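Local atomic coordinates of conserved hypothetical secreted protein (PDB entry 4RNZ), a protein that helps determine the helical cell shape of Helicobacter pylori, probably as a zinc-dependent M23B endopeptidase that trims peptidoglycan. Residues T54-A58 against H69-K73; Q167-F171 against S339-E344. All blocks are in the same frame, centred on the assembly; numbering follows the deposited sequence.

Contact 1 of 2, residues T54-A58 against H69-K73; sequences TLIQA and HIYKK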
loop_
_atom_site.group_PDB
_atom_site.type_symbol
_atom_site.label_atom_id
_atom_site.label_comp_id
_atom_site.label_asym_id
_atom_site.label_seq_id
_atom_site.Cartn_x
_atom_site.Cartn_y
_atom_site.Cartn_z
ATOM N N THR A 54 30.477 -9.417 -11.440
ATOM C CA THR A 54 30.039 -8.114 -11.866
ATOM C C THR A 54 28.529 -8.150 -11.994
ATOM O O THR A 54 27.970 -9.080 -12.552
ATOM C CB THR A 54 30.691 -7.728 -13.197
ATOM O OG1 THR A 54 32.111 -7.677 -13.007
ATOM C CG2 THR A 54 30.203 -6.381 -13.684
ATOM N N LEU A 55 27.876 -7.129 -11.461
ATOM C CA LEU A 55 26.439 -7.001 -11.593
ATOM C C LEU A 55 26.104 -6.771 -13.055
ATOM O O LEU A 55 26.526 -5.770 -13.640
ATOM C CB LEU A 55 25.930 -5.845 -10.730
ATOM C CG LEU A 55 24.420 -5.723 -10.508
ATOM C CD1 LEU A 55 23.708 -5.162 -11.731
ATOM C CD2 LEU A 55 23.821 -7.058 -10.094
ATOM N N ILE A 56 25.354 -7.695 -13.654
ATOM C CA ILE A 56 24.925 -7.516 -15.033
ATOM C C ILE A 56 23.421 -7.319 -15.174
ATOM O O ILE A 56 22.972 -6.884 -16.214
ATOM C CB ILE A 56 25.415 -8.661 -15.943
ATOM C CG1 ILE A 56 24.657 -9.963 -15.661
ATOM C CG2 ILE A 56 26.935 -8.820 -15.799
ATOM C CD1 ILE A 56 25.258 -11.187 -16.312
ATOM N N GLN A 57 22.651 -7.651 -14.137
ATOM C CA GLN A 57 21.215 -7.367 -14.108
ATOM C C GLN A 57 20.693 -7.219 -12.703
ATOM O O GLN A 57 21.177 -7.872 -11.783
ATOM C CB GLN A 57 20.420 -8.475 -14.754
ATOM C CG GLN A 57 20.371 -8.404 -16.246
ATOM C CD GLN A 57 19.238 -9.233 -16.737
ATOM O OE1 GLN A 57 18.163 -8.718 -17.048
ATOM N NE2 GLN A 57 19.441 -10.542 -16.740
ATOM N N ALA A 58 19.677 -6.374 -12.561
ATOM C CA ALA A 58 18.947 -6.250 -11.305
ATOM C C ALA A 58 17.494 -5.890 -11.564
ATOM O O ALA A 58 17.178 -5.102 -12.488
ATOM C CB ALA A 58 19.587 -5.214 -10.421
ATOM N N HIS A 69 14.564 -2.047 -13.760
ATOM C CA HIS A 69 15.426 -3.028 -14.406
ATOM C C HIS A 69 16.741 -2.371 -14.819
ATOM O O HIS A 69 16.754 -1.495 -15.694
ATOM C CB HIS A 69 14.716 -3.589 -15.638
ATOM C CG HIS A 69 15.481 -4.665 -16.353
ATOM N ND1 HIS A 69 15.310 -4.935 -17.703
ATOM C CD2 HIS A 69 16.425 -5.531 -15.912
ATOM C CE1 HIS A 69 16.129 -5.910 -18.059
ATOM N NE2 HIS A 69 16.796 -6.307 -16.988
ATOM N N ILE A 70 17.833 -2.794 -14.188
ATOM C CA ILE A 70 19.175 -2.361 -14.553
ATOM C C ILE A 70 19.843 -3.497 -15.285
ATOM O O ILE A 70 19.819 -4.646 -14.815
ATOM C CB ILE A 70 20.041 -2.025 -13.327
ATOM C CG1 ILE A 70 19.525 -0.736 -12.671
ATOM C CG2 ILE A 70 21.509 -1.877 -13.709
ATOM C CD1 ILE A 70 19.944 -0.574 -11.232
ATOM N N TYR A 71 20.421 -3.197 -16.445
ATOM C CA TYR A 71 21.101 -4.259 -17.197
ATOM C C TYR A 71 22.261 -3.686 -17.980
ATOM O O TYR A 71 22.221 -2.528 -18.425
ATOM C CB TYR A 71 20.157 -5.008 -18.134
ATOM C CG TYR A 71 19.407 -4.109 -19.070
ATOM C CD1 TYR A 71 18.263 -3.451 -18.643
ATOM C CD2 TYR A 71 19.843 -3.886 -20.381
ATOM C CE1 TYR A 71 17.567 -2.616 -19.486
ATOM C CE2 TYR A 71 19.143 -3.045 -21.224
ATOM C CZ TYR A 71 18.007 -2.418 -20.764
ATOM O OH TYR A 71 17.295 -1.569 -21.560
ATOM N N LYS A 72 23.302 -4.498 -18.089
ATOM C CA LYS A 72 24.478 -4.161 -18.882
ATOM C C LYS A 72 24.259 -4.661 -20.302
ATOM O O LYS A 72 23.970 -5.834 -20.487
ATOM C CB LYS A 72 25.715 -4.812 -18.278
ATOM C CG LYS A 72 26.994 -4.328 -18.936
ATOM C CD LYS A 72 28.239 -4.828 -18.232
ATOM C CE LYS A 72 29.462 -4.229 -18.909
ATOM N NZ LYS A 72 30.662 -4.415 -18.057
ATOM N N LYS A 73 24.342 -3.772 -21.295
ATOM C CA LYS A 73 24.302 -4.190 -22.702
ATOM C C LYS A 73 25.538 -3.643 -23.427
ATOM O O LYS A 73 25.777 -2.427 -23.448
ATOM C CB LYS A 73 23.004 -3.752 -23.386
ATOM C CG LYS A 73 23.013 -3.850 -24.906
ATOM C CD LYS A 73 21.656 -4.216 -25.513
ATOM C CE LYS A 73 20.529 -3.281 -25.093
ATOM N NZ LYS A 73 20.722 -1.874 -25.539
#

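Contact 2 of 2, residues Q167-F171 against S339-E344; sequences QYYLF and SKQKLE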
loop_
_atom_site.group_PDB
_atom_site.type_symbol
_atom_site.label_atom_id
_atom_site.label_comp_id
_atom_site.label_asym_id
_atom_site.label_seq_id
_atom_site.Cartn_x
_atom_site.Cartn_y
_atom_site.Cartn_z
ATOM N N GLN A 167 -23.993 -9.703 11.256
ATOM C CA GLN A 167 -22.783 -9.812 10.436
ATOM C C GLN A 167 -22.417 -8.460 9.817
ATOM O O GLN A 167 -23.282 -7.756 9.285
ATOM C CB GLN A 167 -22.971 -10.919 9.400
ATOM C CG GLN A 167 -23.439 -12.208 10.075
ATOM C CD GLN A 167 -23.155 -13.472 9.289
ATOM O OE1 GLN A 167 -23.329 -13.518 8.071
ATOM N NE2 GLN A 167 -22.731 -14.524 9.994
ATOM N N TYR A 168 -21.131 -8.105 9.932
ATOM C CA TYR A 168 -20.613 -6.787 9.577
ATOM C C TYR A 168 -19.579 -6.992 8.486
ATOM O O TYR A 168 -18.474 -7.508 8.719
ATOM C CB TYR A 168 -20.022 -6.083 10.799
ATOM C CG TYR A 168 -21.078 -5.891 11.869
ATOM C CD1 TYR A 168 -21.987 -4.832 11.796
ATOM C CD2 TYR A 168 -21.208 -6.801 12.918
ATOM C CE1 TYR A 168 -22.980 -4.671 12.751
ATOM C CE2 TYR A 168 -22.193 -6.646 13.883
ATOM C CZ TYR A 168 -23.074 -5.585 13.793
ATOM O OH TYR A 168 -24.049 -5.440 14.745
ATOM N N TYR A 169 -19.984 -6.610 7.286
ATOM C CA TYR A 169 -19.229 -6.873 6.075
ATOM C C TYR A 169 -18.444 -5.672 5.618
ATOM O O TYR A 169 -18.887 -4.522 5.756
ATOM C CB TYR A 169 -20.182 -7.226 4.964
ATOM C CG TYR A 169 -20.837 -8.568 5.096
ATOM C CD1 TYR A 169 -20.243 -9.693 4.561
ATOM C CD2 TYR A 169 -22.067 -8.712 5.716
ATOM C CE1 TYR A 169 -20.851 -10.927 4.627
ATOM C CE2 TYR A 169 -22.679 -9.954 5.792
ATOM C CZ TYR A 169 -22.060 -11.055 5.247
ATOM O OH TYR A 169 -22.633 -12.307 5.312
ATOM N N LEU A 170 -17.299 -5.937 5.005
ATOM C CA LEU A 170 -16.703 -4.932 4.178
ATOM C C LEU A 170 -16.068 -5.549 2.942
ATOM O O LEU A 170 -15.724 -6.733 2.931
ATOM C CB LEU A 170 -15.720 -4.080 4.957
ATOM C CG LEU A 170 -14.538 -4.749 5.620
ATOM C CD1 LEU A 170 -13.354 -4.892 4.667
ATOM C CD2 LEU A 170 -14.140 -3.884 6.808
ATOM N N PHE A 171 -15.961 -4.728 1.912
ATOM C CA PHE A 171 -15.562 -5.175 0.592
ATOM C C PHE A 171 -14.609 -4.149 0.022
ATOM O O PHE A 171 -14.805 -2.950 0.223
ATOM C CB PHE A 171 -16.764 -5.225 -0.338
ATOM C CG PHE A 171 -17.869 -6.119 0.124
ATOM C CD1 PHE A 171 -18.866 -5.638 0.959
ATOM C CD2 PHE A 171 -17.937 -7.435 -0.306
ATOM C CE1 PHE A 171 -19.901 -6.463 1.385
ATOM C CE2 PHE A 171 -18.975 -8.257 0.103
ATOM C CZ PHE A 171 -19.950 -7.774 0.953
ATOM N N SER A 339 -21.260 -12.645 -3.154
ATOM C CA SER A 339 -20.252 -12.944 -2.144
ATOM C C SER A 339 -20.846 -13.348 -0.794
ATOM O O SER A 339 -20.400 -14.320 -0.190
ATOM C CB SER A 339 -19.323 -11.742 -1.945
ATOM O OG SER A 339 -18.454 -11.633 -3.040
ATOM N N LYS A 340 -21.835 -12.590 -0.325
ATOM C CA LYS A 340 -22.525 -12.895 0.934
ATOM C C LYS A 340 -23.197 -14.268 0.912
ATOM O O LYS A 340 -23.144 -15.006 1.888
ATOM C CB LYS A 340 -23.574 -11.825 1.246
ATOM C CG LYS A 340 -22.967 -10.470 1.538
ATOM C CD LYS A 340 -23.877 -9.558 2.364
ATOM C CE LYS A 340 -24.996 -8.941 1.532
ATOM N NZ LYS A 340 -25.604 -7.740 2.191
ATOM N N GLN A 341 -23.849 -14.581 -0.198
ATOM C CA GLN A 341 -24.510 -15.878 -0.373
ATOM C C GLN A 341 -23.479 -16.992 -0.340
ATOM O O GLN A 341 -23.658 -17.999 0.327
ATOM C CB GLN A 341 -25.264 -15.927 -1.701
ATOM C CG GLN A 341 -26.686 -15.403 -1.598
ATOM C CD GLN A 341 -27.233 -14.862 -2.912
ATOM O OE1 GLN A 341 -26.694 -15.114 -3.993
ATOM N NE2 GLN A 341 -28.309 -14.102 -2.816
ATOM N N LYS A 342 -22.388 -16.788 -1.057
ATOM C CA LYS A 342 -21.336 -17.790 -1.085
ATOM C C LYS A 342 -20.700 -17.963 0.283
ATOM O O LYS A 342 -20.475 -19.091 0.708
ATOM C CB LYS A 342 -20.306 -17.464 -2.175
ATOM C CG LYS A 342 -18.963 -18.141 -2.024
ATOM C CD LYS A 342 -19.051 -19.650 -2.021
ATOM C CE LYS A 342 -19.402 -20.190 -3.365
ATOM N NZ LYS A 342 -19.045 -21.631 -3.359
ATOM N N LEU A 343 -20.426 -16.878 1.002
ATOM C CA LEU A 343 -19.859 -17.021 2.342
ATOM C C LEU A 343 -20.761 -17.876 3.259
ATOM O O LEU A 343 -20.277 -18.743 3.996
ATOM C CB LEU A 343 -19.568 -15.661 2.978
ATOM C CG LEU A 343 -19.053 -15.720 4.419
ATOM C CD1 LEU A 343 -17.740 -16.505 4.518
ATOM C CD2 LEU A 343 -18.894 -14.326 4.997
ATOM N N GLU A 344 -22.065 -17.634 3.229
ATOM C CA GLU A 344 -22.997 -18.432 4.041
ATOM C C GLU A 344 -22.905 -19.908 3.736
ATOM O O GLU A 344 -22.842 -20.736 4.658
ATOM C CB GLU A 344 -24.448 -17.958 3.845
ATOM C CG GLU A 344 -24.733 -16.621 4.516
ATOM C CD GLU A 344 -24.201 -16.548 5.949
ATOM O OE1 GLU A 344 -24.484 -17.479 6.759
ATOM O OE2 GLU A 344 -23.497 -15.557 6.266
#

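Contact 1 of 2, residues T54-A58 against H69-K73
A58 and I70 bury the most surface here, 61 and 55 Å², and they form an antiparallel hydrogen-bonded pair. The pair is joined by two short backbone hydrogen bonds: A58 N donates to I70 O at 2.8 Å, and I70 N donates to A58 O at 2.9 Å. Their side chains leave the sheet on one face, where A58 CB and I70 CB lie 4.3 Å apart, and L55 CD1 adds a 4.4 Å apolar touch on I70 CG2. This is the face covered by helix 11-17, whose L11 and L15 meet I70. The adjacent pair, Q57 with Y71, is non-hydrogen-bonded, with CA atoms 4.4 Å apart and side chains on the other face, where H69 NE2 donates to Q57 OE1 at 2.8 Å. K72, with 54 Å² covered, closes the ladder, its N bonding to I56 O at 3.1 Å. Beside it lies an irregularity: I56 and Q57 both face L48 of strand 44-49, a classic beta bulge, and the I56 psi of -16° departs from its neighbours' extended values, as expected at the first bulge position. The segment axes, 4.6 Å apart at 146°, belong to a beta hairpin, the third and fourth strands of the N-terminal domain's five-stranded antiparallel sheet (order 1-2-3-4-5).

Contact 2 of 2, residues Q167-F171 against S339-E344
Y169 is the hub where strand 167-171 meets helix 339-344. With 73 Å² covered it buries the most surface of any residue in this contact. The i, i+2, i+4 spacing of Q167, Y169 and F171 in the extended strand points all three CA-to-CB bonds toward the helix, and each side chain continues from there with chi1 in the m well (-71° for Y169). K340 answers with an m, t, m, t conformation that brings its CD over the Y169 ring: CD stands 3.7 Å from the ring centroid and only 14° off its normal, a CH-pi contact over the face. The ammonium lies farther out, K340 NZ being 5.5 Å from that centroid, so any cation-pi attraction is weak at most. L343, in the t, p rotamer, brings CD2 to 3.9 Å from Y169 CE1. The F171 ring turns its edge to the helix, with CE2 4.1 Å from S339 CB and CZ 4.1 Å from K340 CG. At the other end, E344 bends through two m angles, which places OE2 3.5 Å from Y169 OH and near the side-chain amide of Q167. The segment axes remain 11.4 Å apart, so side chains rather than backbone span the gap; M158 touches both F171 and S339, and M160 lies against Q167 and Y169. The chemistry is therefore graded, from the F171 edge against carbons of S339 and K340, through Y169 between K340 and L343, to the polar group of Q167, Y169 OH and E344; between these segments the contacts of defined geometry are carbon to carbon, and no clear hydrogen bond crosses.

Contact 1 and contact 2 share no strand or helix and lie on opposite sides of the chain's centre, their own centres 47 Å apart and their nearest atoms about 32 Å. Both are distant from the zinc site and partly buried: in contact 1 L55, A58 and I70 are buried but K72 is exposed, while in contact 2 F171 and L343 are buried and no touching residue is fully exposed. Contact 1 is local, pairing neighbouring strands of one sheet; contact 2 bridges 167 residues to bring a late helix onto a different sheet. Four hydrogen bonds, three backbone to backbone, define the first, whereas the second depends on side-chain packing. Contact 1 buries more, 346 against 277 Å².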